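Local coordinates for probable amino acid aminotransferase (Mycobacterium tuberculosis, PDB 6Q1S), which belongs to the class IV aminotransferase family and binds 4'-deoxy-4'-aminopyridoxal-5'-phosphate in a ligand pocket, as a two-chain assembly, at residues Asp61-Asp66 with Leu93-Gly98; Val5-Glu10 with Pro105-Met110; Ala128-Arg133 with Thr264-Arg269. All blocks are in the same frame, centred on the assembly; numbering follows the deposited sequence.

Contact 1. Residues Asp61-Asp66 with Leu93-Gly98; sequences DLPEPD and LIYSRG
In the Schellman motif that ends helix 46-59, with Asp-61 at its C-prime position, Leu-62, whose N bonds back to Ala-57 O, packs on Tyr-95 and Arg-97 at the close of strand 89-96. Its CD2 lies over one face of the Arg-97 guanidinium, offset toward the rim, and also touches Arg-97 CA at 3.7 Å. The arginine chain bends at chi3 (-55°), placing NE, which pairs with Asp-30. At the edge of the same group and in its plane, Arg-97 NH1 gives Asp-61 O a weak bond of 3.0 Å, bent to 130°. Farther out, Arg-97 NH2 bonds to Met-60 O, while the Asp-61 carboxylate bridges to Arg-163 and Arg-167 of the second subunit. Tyr-95 extends its ring to the loop, CG anti to the backbone N (chi1 -172°). Its OH donates to Pro-63 O, which sits at the ring edge in plane; at 2.5 Å the bond is very short and its exact length doubtful. Obliquely to the ring, Leu-62 CB comes within 4.2 Å of Tyr-95 CE2 and Pro-65 CB within 4.4 Å. Such a Schellman motif ends helix 46-59, and the loop after it is held here against the end of strand 89-96 and the residue after it.

Contact 2. Residues Val5-Glu10 with Pro105-Met110; sequences VTLDGE and PTAYVM
Leu-7 reaches across from the turn after strand 3-6 to Ala-107 on strand 106-113. At its base CB stands clear of the alanine, 5.2 Å from Ala-107 CB, and CG is closer at 4.6 Å. The contact is made by the branches: CD1 touches Ala-107 CB at 3.8 Å and lies as near to the carbonyl O of that residue, while CD2 meets the same methyl from a little farther off.

Beside this methyl contact, Val-5 and Val-109 form an antiparallel hydrogen-bonded pair. Val-5 N donates to Val-109 O over 2.8 Å, and Val-109 N returns a bond of 2.8 Å to Val-5 O. Their side chains lie on one sheet face, with CB to CB at 4.4 Å; helix 67-84 covers that face, Ala-77 against Val-5 and Trp-70 against Val-109 and Ala-107. Tyr-108 leaves on the other face, its CB 3.9 Å from Val-5 O and its OH bonded to Ala-21 O of the second subunit.

A bond from Gly-9 N to Thr-6 O closes the turn, and Arg-72 holds Leu-7 O. Strand 3-6 thus adds an outermost strand to the chain's antiparallel sheet and leaves it through a type I beta turn.

Contact 3. Residues Ala128-Arg133 with Thr264-Arg269; sequences AITLDR and TLDGRR
Asp-266 grips Thr-130 with both carboxylate oxygens. OD2 accepts the backbone N-H of Thr-130 at 2.7 Å from N, meeting it on the syn side but 30° out of the carboxylate plane, with an N-H...O angle of 145°. OD1 takes the Thr-130 hydroxyl: OG1 to OD1 measures 2.4 Å, so short that its exact length is doubtful. Taken together the two would limit the rotation of the carboxylate, though the shorter is of doubtful length, and the aspartate and threonine side chains cross at about a right angle. Thr-130 presents OG1 from between its backbone N and carbonyl carbon (chi1 58°). OD2 also lies beside Ile-129, 3.1 Å from its CA.

The neighbouring backbones hold this grip in place. Ala-128 and Leu-265 are paired in parallel: Ala-128 N donates to Thr-264 O over 2.8 Å, and Asp-266 N donates to Ala-128 O over the same 2.8 Å. Leu-265 CA adds a C-H...O contact of 3.2 Å to Ala-128 O. Asp-266 is itself in the type I' turn, from Leu-265 to Arg-268, of a two-residue beta hairpin, in which Asp-266 and Gly-267 both take positive phi; Leu-265 and Arg-268 bond to each other through N and O in both directions. The carboxylate therefore projects from the head of a hairpin against the strand 126-132.

On the Leu-265 side, CD1 lies beside the pair, 3.8 Å from Thr-130 CG2 and 4.3 Å from Ala-128 CB. Farther out, Leu-244 and Phe-245 of helix 241-245, with Ile-174 of strand 172-176, pack on Leu-265. Ile-129 turns instead to Ala-165 of helix 156-166, and farther along strand 126-132, Asp-132 O accepts from Trp-145 NE1 of the second subunit.

How the contacts relate
Contacts 1 and 2 both reach one antiparallel sheet, where strands 89-96 and 106-113 are neighbours. Their centres are 11 Å apart, and they meet through probable hydrogen bonds from Ser-96 N to Thr-106 O at 2.6 Å and from Ile-94 N to Tyr-108 O at 2.9 Å. Contact 3 belongs to the other, mixed sheet, across the chain's centre: its centre is 36 Å from that of contact 1 and 39 Å from that of contact 2, and its nearest atoms are about 17 and 23 Å away. The Ala-128 side chain of contact 3 lies about 13 Å from a bound 2-oxoglutaric acid and about 14 Å from 4'-deoxy-4'-aminopyridoxal-5'-phosphate. All three reach the second subunit.

Contact 1. Residues Asp61-Asp66 with Leu93-Gly98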
loop_
_atom_site.group_PDB
_atom_site.type_symbol
_atom_site.label_atom_id
_atom_site.label_comp_id
_atom_site.label_asym_id
_atom_site.label_seq_id
_atom_site.Cartn_x
_atom_site.Cartn_y
_atom_site.Cartn_z
ATOM N N ASP B 61 -4.701 4.281 13.577
ATOM C CA ASP B 61 -5.981 4.650 14.180
ATOM C C ASP B 61 -6.938 3.463 14.196
ATOM O O ASP B 61 -8.138 3.592 13.944
ATOM C CB ASP B 61 -6.594 5.853 13.462
ATOM C CG ASP B 61 -5.673 7.055 13.463
ATOM O OD1 ASP B 61 -5.192 7.435 14.553
ATOM O OD2 ASP B 61 -5.420 7.616 12.378
ATOM N N LEU B 62 -6.399 2.311 14.478
ATOM C CA LEU B 62 -7.075 1.039 14.628
ATOM C C LEU B 62 -7.346 0.764 16.100
ATOM O O LEU B 62 -6.595 1.217 16.969
ATOM C CB LEU B 62 -6.225 -0.094 14.045
ATOM C CG LEU B 62 -6.320 -0.268 12.532
ATOM C CD1 LEU B 62 -5.177 -1.125 12.016
ATOM C CD2 LEU B 62 -7.656 -0.890 12.173
ATOM N N PRO B 63 -8.419 0.039 16.411
ATOM C CA PRO B 63 -8.677 -0.320 17.809
ATOM C C PRO B 63 -7.484 -1.044 18.410
ATOM O O PRO B 63 -6.809 -1.831 17.743
ATOM C CB PRO B 63 -9.908 -1.228 17.723
ATOM C CG PRO B 63 -10.589 -0.809 16.462
ATOM C CD PRO B 63 -9.489 -0.427 15.512
ATOM N N GLU B 64 -7.221 -0.752 19.674
ATOM C CA GLU B 64 -6.068 -1.311 20.358
ATOM C C GLU B 64 -6.188 -2.829 20.402
ATOM O O GLU B 64 -7.205 -3.348 20.889
ATOM C CB GLU B 64 -5.972 -0.729 21.765
ATOM C CG GLU B 64 -5.122 -1.525 22.734
ATOM C CD GLU B 64 -5.213 -0.987 24.148
ATOM O OE1 GLU B 64 -4.904 -1.740 25.097
ATOM O OE2 GLU B 64 -5.598 0.190 24.312
ATOM N N PRO B 65 -5.208 -3.572 19.889
ATOM C CA PRO B 65 -5.360 -5.030 19.809
ATOM C C PRO B 65 -5.446 -5.663 21.189
ATOM O O PRO B 65 -4.708 -5.306 22.111
ATOM C CB PRO B 65 -4.102 -5.480 19.055
ATOM C CG PRO B 65 -3.145 -4.354 19.180
ATOM C CD PRO B 65 -3.968 -3.110 19.245
ATOM N N ASP B 66 -6.368 -6.612 21.321
ATOM C CA ASP B 66 -6.556 -7.368 22.556
ATOM C C ASP B 66 -5.471 -8.433 22.633
ATOM O O ASP B 66 -5.590 -9.499 22.026
ATOM C CB ASP B 66 -7.948 -7.990 22.584
ATOM C CG ASP B 66 -8.387 -8.377 23.977
ATOM O OD1 ASP B 66 -9.102 -7.581 24.621
ATOM O OD2 ASP B 66 -8.014 -9.479 24.431
ATOM N N LEU B 93 -0.471 -12.687 11.427
ATOM C CA LEU B 93 -1.600 -12.060 12.107
ATOM C C LEU B 93 -2.160 -10.960 11.217
ATOM O O LEU B 93 -1.468 -9.978 10.942
ATOM C CB LEU B 93 -1.170 -11.473 13.451
ATOM C CG LEU B 93 -0.057 -12.216 14.183
ATOM C CD1 LEU B 93 0.423 -11.414 15.380
ATOM C CD2 LEU B 93 -0.562 -13.570 14.616
ATOM N N ILE B 94 -3.404 -11.113 10.778
ATOM C CA ILE B 94 -4.047 -10.140 9.901
ATOM C C ILE B 94 -5.031 -9.325 10.728
ATOM O O ILE B 94 -5.945 -9.883 11.347
ATOM C CB ILE B 94 -4.752 -10.820 8.718
ATOM C CG1 ILE B 94 -3.805 -11.801 8.026
ATOM C CG2 ILE B 94 -5.261 -9.774 7.735
ATOM C CD1 ILE B 94 -2.613 -11.140 7.369
ATOM N N TYR B 95 -4.847 -8.006 10.741
ATOM C CA TYR B 95 -5.656 -7.093 11.547
ATOM C C TYR B 95 -6.071 -5.933 10.646
ATOM O O TYR B 95 -5.277 -5.024 10.388
ATOM C CB TYR B 95 -4.883 -6.613 12.771
ATOM C CG TYR B 95 -5.700 -5.823 13.769
ATOM C CD1 TYR B 95 -7.009 -6.179 14.064
ATOM C CD2 TYR B 95 -5.150 -4.739 14.439
ATOM C CE1 TYR B 95 -7.755 -5.460 14.982
ATOM C CE2 TYR B 95 -5.884 -4.018 15.361
ATOM C CZ TYR B 95 -7.185 -4.380 15.629
ATOM O OH TYR B 95 -7.920 -3.662 16.547
ATOM N N SER B 96 -7.314 -5.964 10.179
ATOM C CA SER B 96 -7.829 -4.981 9.241
ATOM C C SER B 96 -8.889 -4.112 9.900
ATOM O O SER B 96 -9.443 -4.455 10.948
ATOM C CB SER B 96 -8.428 -5.669 8.011
ATOM O OG SER B 96 -9.540 -4.946 7.515
ATOM N N ARG B 97 -9.173 -2.977 9.259
ATOM C CA ARG B 97 -10.169 -2.047 9.779
ATOM C C ARG B 97 -11.586 -2.603 9.708
ATOM O O ARG B 97 -12.485 -2.040 10.342
ATOM C CB ARG B 97 -10.083 -0.714 9.031
ATOM C CG ARG B 97 -10.642 0.471 9.811
ATOM C CD ARG B 97 -10.276 1.796 9.159
ATOM N NE ARG B 97 -8.836 1.933 8.961
ATOM C CZ ARG B 97 -7.998 2.421 9.871
ATOM N NH1 ARG B 97 -8.454 2.829 11.049
ATOM N NH2 ARG B 97 -6.704 2.506 9.603
ATOM N N GLY B 98 -11.808 -3.678 8.965
ATOM C CA GLY B 98 -13.128 -4.265 8.868
ATOM C C GLY B 98 -13.837 -3.893 7.585
ATOM O O GLY B 98 -13.255 -3.375 6.627
#

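Contact 2. Residues Val5-Glu10 with Pro105-Met110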
loop_
_atom_site.group_PDB
_atom_site.type_symbol
_atom_site.label_atom_id
_atom_site.label_comp_id
_atom_site.label_asym_id
_atom_site.label_seq_id
_atom_site.Cartn_x
_atom_site.Cartn_y
_atom_site.Cartn_z
ATOM N N VAL B 5 -7.413 -19.210 12.049
ATOM C CA VAL B 5 -7.857 -19.239 13.439
ATOM C C VAL B 5 -8.330 -17.841 13.816
ATOM O O VAL B 5 -7.526 -16.902 13.862
ATOM C CB VAL B 5 -6.754 -19.715 14.393
ATOM C CG1 VAL B 5 -7.210 -19.562 15.833
ATOM C CG2 VAL B 5 -6.388 -21.162 14.096
ATOM N N THR B 6 -9.628 -17.701 14.067
ATOM C CA THR B 6 -10.215 -16.437 14.477
ATOM C C THR B 6 -9.924 -16.170 15.953
ATOM O O THR B 6 -9.525 -17.063 16.705
ATOM C CB THR B 6 -11.720 -16.432 14.214
ATOM O OG1 THR B 6 -12.353 -17.439 15.011
ATOM C CG2 THR B 6 -12.001 -16.695 12.741
ATOM N N LEU B 7 -10.130 -14.915 16.364
ATOM C CA LEU B 7 -9.830 -14.524 17.738
ATOM C C LEU B 7 -10.697 -15.239 18.767
ATOM O O LEU B 7 -10.315 -15.294 19.941
ATOM C CB LEU B 7 -9.979 -13.010 17.896
ATOM C CG LEU B 7 -8.671 -12.220 17.942
ATOM C CD1 LEU B 7 -7.916 -12.366 16.635
ATOM C CD2 LEU B 7 -8.938 -10.755 18.245
ATOM N N ASP B 8 -11.857 -15.772 18.373
ATOM C CA ASP B 8 -12.603 -16.620 19.294
ATOM C C ASP B 8 -11.889 -17.940 19.558
ATOM O O ASP B 8 -12.168 -18.590 20.572
ATOM C CB ASP B 8 -14.023 -16.861 18.772
ATOM C CG ASP B 8 -14.888 -15.618 18.848
ATOM O OD1 ASP B 8 -14.756 -14.859 19.833
ATOM O OD2 ASP B 8 -15.699 -15.401 17.924
ATOM N N GLY B 9 -10.978 -18.349 18.675
ATOM C CA GLY B 9 -10.162 -19.526 18.902
ATOM C C GLY B 9 -10.525 -20.793 18.164
ATOM O O GLY B 9 -9.914 -21.836 18.436
ATOM N N GLU B 10 -11.472 -20.747 17.234
ATOM C CA GLU B 10 -11.907 -21.939 16.516
ATOM C C GLU B 10 -11.291 -21.946 15.119
ATOM O O GLU B 10 -11.129 -20.891 14.486
ATOM C CB GLU B 10 -13.448 -22.022 16.436
ATOM C CG GLU B 10 -14.154 -22.074 17.788
ATOM C CD GLU B 10 -14.174 -20.726 18.479
ATOM O OE1 GLU B 10 -13.545 -19.787 17.944
ATOM O OE2 GLU B 10 -14.805 -20.608 19.551
ATOM N N PRO B 105 -13.476 -4.430 13.638
ATOM C CA PRO B 105 -12.334 -4.685 12.759
ATOM C C PRO B 105 -12.151 -6.171 12.497
ATOM O O PRO B 105 -12.540 -7.025 13.296
ATOM C CB PRO B 105 -11.151 -4.110 13.547
ATOM C CG PRO B 105 -11.566 -4.218 14.967
ATOM C CD PRO B 105 -13.058 -4.006 14.985
ATOM N N THR B 106 -11.539 -6.472 11.354
ATOM C CA THR B 106 -11.256 -7.846 10.962
ATOM C C THR B 106 -9.927 -8.281 11.564
ATOM O O THR B 106 -8.934 -7.551 11.487
ATOM C CB THR B 106 -11.217 -7.980 9.439
ATOM O OG1 THR B 106 -12.434 -7.466 8.879
ATOM C CG2 THR B 106 -11.061 -9.439 9.038
ATOM N N ALA B 107 -9.916 -9.463 12.179
ATOM C CA ALA B 107 -8.727 -9.956 12.863
ATOM C C ALA B 107 -8.715 -11.476 12.825
ATOM O O ALA B 107 -9.687 -12.109 13.245
ATOM C CB ALA B 107 -8.688 -9.461 14.310
ATOM N N TYR B 108 -7.629 -12.059 12.322
ATOM C CA TYR B 108 -7.494 -13.509 12.330
ATOM C C TYR B 108 -6.019 -13.881 12.263
ATOM O O TYR B 108 -5.150 -13.042 12.011
ATOM C CB TYR B 108 -8.282 -14.164 11.189
ATOM C CG TYR B 108 -7.844 -13.783 9.793
ATOM C CD1 TYR B 108 -8.382 -12.675 9.152
ATOM C CD2 TYR B 108 -6.911 -14.548 9.106
ATOM C CE1 TYR B 108 -7.992 -12.330 7.872
ATOM C CE2 TYR B 108 -6.515 -14.210 7.827
ATOM C CZ TYR B 108 -7.059 -13.102 7.214
ATOM O OH TYR B 108 -6.668 -12.767 5.939
ATOM N N VAL B 109 -5.754 -15.166 12.492
ATOM C CA VAL B 109 -4.410 -15.729 12.501
ATOM C C VAL B 109 -4.339 -16.810 11.432
ATOM O O VAL B 109 -5.263 -17.618 11.291
ATOM C CB VAL B 109 -4.059 -16.300 13.891
ATOM C CG1 VAL B 109 -2.844 -17.213 13.819
ATOM C CG2 VAL B 109 -3.828 -15.175 14.881
ATOM N N MET B 110 -3.240 -16.823 10.679
ATOM C CA MET B 110 -3.092 -17.723 9.544
ATOM C C MET B 110 -1.706 -18.348 9.538
ATOM O O MET B 110 -0.705 -17.640 9.681
ATOM C CB MET B 110 -3.337 -16.977 8.230
ATOM C CG MET B 110 -3.102 -17.811 6.995
ATOM S SD MET B 110 -3.753 -17.018 5.516
ATOM C CE MET B 110 -3.135 -15.355 5.747
#

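Contact 3. Residues Ala128-Arg133 with Thr264-Arg269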
loop_
_atom_site.group_PDB
_atom_site.type_symbol
_atom_site.label_atom_id
_atom_site.label_comp_id
_atom_site.label_asym_id
_atom_site.label_seq_id
_atom_site.Cartn_x
_atom_site.Cartn_y
_atom_site.Cartn_z
ATOM N N ALA B 128 21.800 -8.890 -4.285
ATOM C CA ALA B 128 20.955 -7.726 -4.083
ATOM C C ALA B 128 21.466 -6.562 -4.917
ATOM O O ALA B 128 22.626 -6.528 -5.335
ATOM C CB ALA B 128 20.901 -7.327 -2.602
ATOM N N ILE B 129 20.574 -5.611 -5.168
ATOM C CA ILE B 129 20.919 -4.373 -5.849
ATOM C C ILE B 129 20.422 -3.210 -5.005
ATOM O O ILE B 129 19.372 -3.303 -4.360
ATOM C CB ILE B 129 20.320 -4.307 -7.272
ATOM C CG1 ILE B 129 18.796 -4.437 -7.227
ATOM C CG2 ILE B 129 20.912 -5.401 -8.149
ATOM C CD1 ILE B 129 18.123 -4.157 -8.552
ATOM N N THR B 130 21.182 -2.118 -5.000
ATOM C CA THR B 130 20.734 -0.901 -4.340
ATOM C C THR B 130 19.777 -0.154 -5.256
ATOM O O THR B 130 20.011 -0.039 -6.462
ATOM C CB THR B 130 21.921 -0.011 -3.974
ATOM O OG1 THR B 130 22.658 0.319 -5.157
ATOM C CG2 THR B 130 22.836 -0.724 -2.988
ATOM N N LEU B 131 18.698 0.363 -4.675
ATOM C CA LEU B 131 17.677 1.051 -5.447
ATOM C C LEU B 131 17.218 2.292 -4.700
ATOM O O LEU B 131 17.066 2.267 -3.475
ATOM C CB LEU B 131 16.483 0.129 -5.713
ATOM C CG LEU B 131 15.898 0.112 -7.123
ATOM C CD1 LEU B 131 16.956 -0.259 -8.153
ATOM C CD2 LEU B 131 14.741 -0.860 -7.170
ATOM N N ASP B 132 16.999 3.375 -5.444
ATOM C CA ASP B 132 16.505 4.603 -4.839
ATOM C C ASP B 132 15.095 4.387 -4.308
ATOM O O ASP B 132 14.201 3.959 -5.043
ATOM C CB ASP B 132 16.520 5.736 -5.865
ATOM C CG ASP B 132 16.410 7.112 -5.228
ATOM O OD1 ASP B 132 15.656 7.264 -4.243
ATOM O OD2 ASP B 132 17.077 8.046 -5.717
ATOM N N ARG B 133 14.900 4.682 -3.024
ATOM C CA ARG B 133 13.578 4.559 -2.426
ATOM C C ARG B 133 12.727 5.794 -2.686
ATOM O O ARG B 133 11.497 5.694 -2.771
ATOM C CB ARG B 133 13.710 4.297 -0.922
ATOM C CG ARG B 133 12.399 4.327 -0.160
ATOM C CD ARG B 133 11.458 3.243 -0.654
ATOM N NE ARG B 133 10.192 3.256 0.069
ATOM C CZ ARG B 133 9.137 3.980 -0.293
ATOM N NH1 ARG B 133 9.198 4.748 -1.372
ATOM N NH2 ARG B 133 8.023 3.935 0.423
ATOM N N THR B 264 26.502 -10.638 -3.345
ATOM C CA THR B 264 26.700 -9.828 -4.541
ATOM C C THR B 264 25.804 -8.605 -4.430
ATOM O O THR B 264 24.585 -8.739 -4.286
ATOM C CB THR B 264 26.373 -10.618 -5.814
ATOM O OG1 THR B 264 27.066 -11.873 -5.790
ATOM C CG2 THR B 264 26.788 -9.837 -7.049
ATOM N N LEU B 265 26.408 -7.422 -4.483
ATOM C CA LEU B 265 25.686 -6.160 -4.372
ATOM C C LEU B 265 25.916 -5.350 -5.639
ATOM O O LEU B 265 27.057 -4.984 -5.943
ATOM C CB LEU B 265 26.134 -5.382 -3.134
ATOM C CG LEU B 265 25.416 -4.058 -2.869
ATOM C CD1 LEU B 265 23.928 -4.302 -2.671
ATOM C CD2 LEU B 265 26.011 -3.361 -1.656
ATOM N N ASP B 266 24.834 -5.077 -6.372
ATOM C CA ASP B 266 24.888 -4.314 -7.622
ATOM C C ASP B 266 25.863 -4.937 -8.619
ATOM O O ASP B 266 26.645 -4.240 -9.268
ATOM C CB ASP B 266 25.246 -2.850 -7.359
ATOM C CG ASP B 266 24.116 -2.080 -6.717
ATOM O OD1 ASP B 266 24.387 -1.265 -5.813
ATOM O OD2 ASP B 266 22.950 -2.320 -7.086
ATOM N N GLY B 267 25.825 -6.264 -8.734
ATOM C CA GLY B 267 26.679 -6.978 -9.660
ATOM C C GLY B 267 28.100 -7.193 -9.189
ATOM O O GLY B 267 28.818 -8.002 -9.790
ATOM N N ARG B 268 28.535 -6.488 -8.149
ATOM C CA ARG B 268 29.888 -6.612 -7.620
ATOM C C ARG B 268 29.889 -7.608 -6.466
ATOM O O ARG B 268 29.190 -7.404 -5.468
ATOM C CB ARG B 268 30.399 -5.252 -7.149
ATOM C CG ARG B 268 30.251 -4.134 -8.170
ATOM C CD ARG B 268 30.556 -2.797 -7.523
ATOM N NE ARG B 268 31.564 -2.934 -6.477
ATOM C CZ ARG B 268 31.922 -1.957 -5.650
ATOM N NH1 ARG B 268 31.352 -0.764 -5.738
ATOM N NH2 ARG B 268 32.848 -2.179 -4.727
ATOM N N ARG B 269 30.669 -8.678 -6.595
ATOM C CA ARG B 269 30.718 -9.673 -5.533
ATOM C C ARG B 269 31.498 -9.154 -4.334
ATOM O O ARG B 269 32.525 -8.485 -4.477
ATOM C CB ARG B 269 31.338 -10.984 -6.010
ATOM C CG ARG B 269 30.434 -11.826 -6.887
ATOM C CD ARG B 269 31.027 -13.209 -7.073
ATOM N NE ARG B 269 30.092 -14.239 -6.623
ATOM C CZ ARG B 269 29.959 -14.632 -5.359
ATOM N NH1 ARG B 269 29.082 -15.576 -5.045
ATOM N NH2 ARG B 269 30.690 -14.071 -4.405
#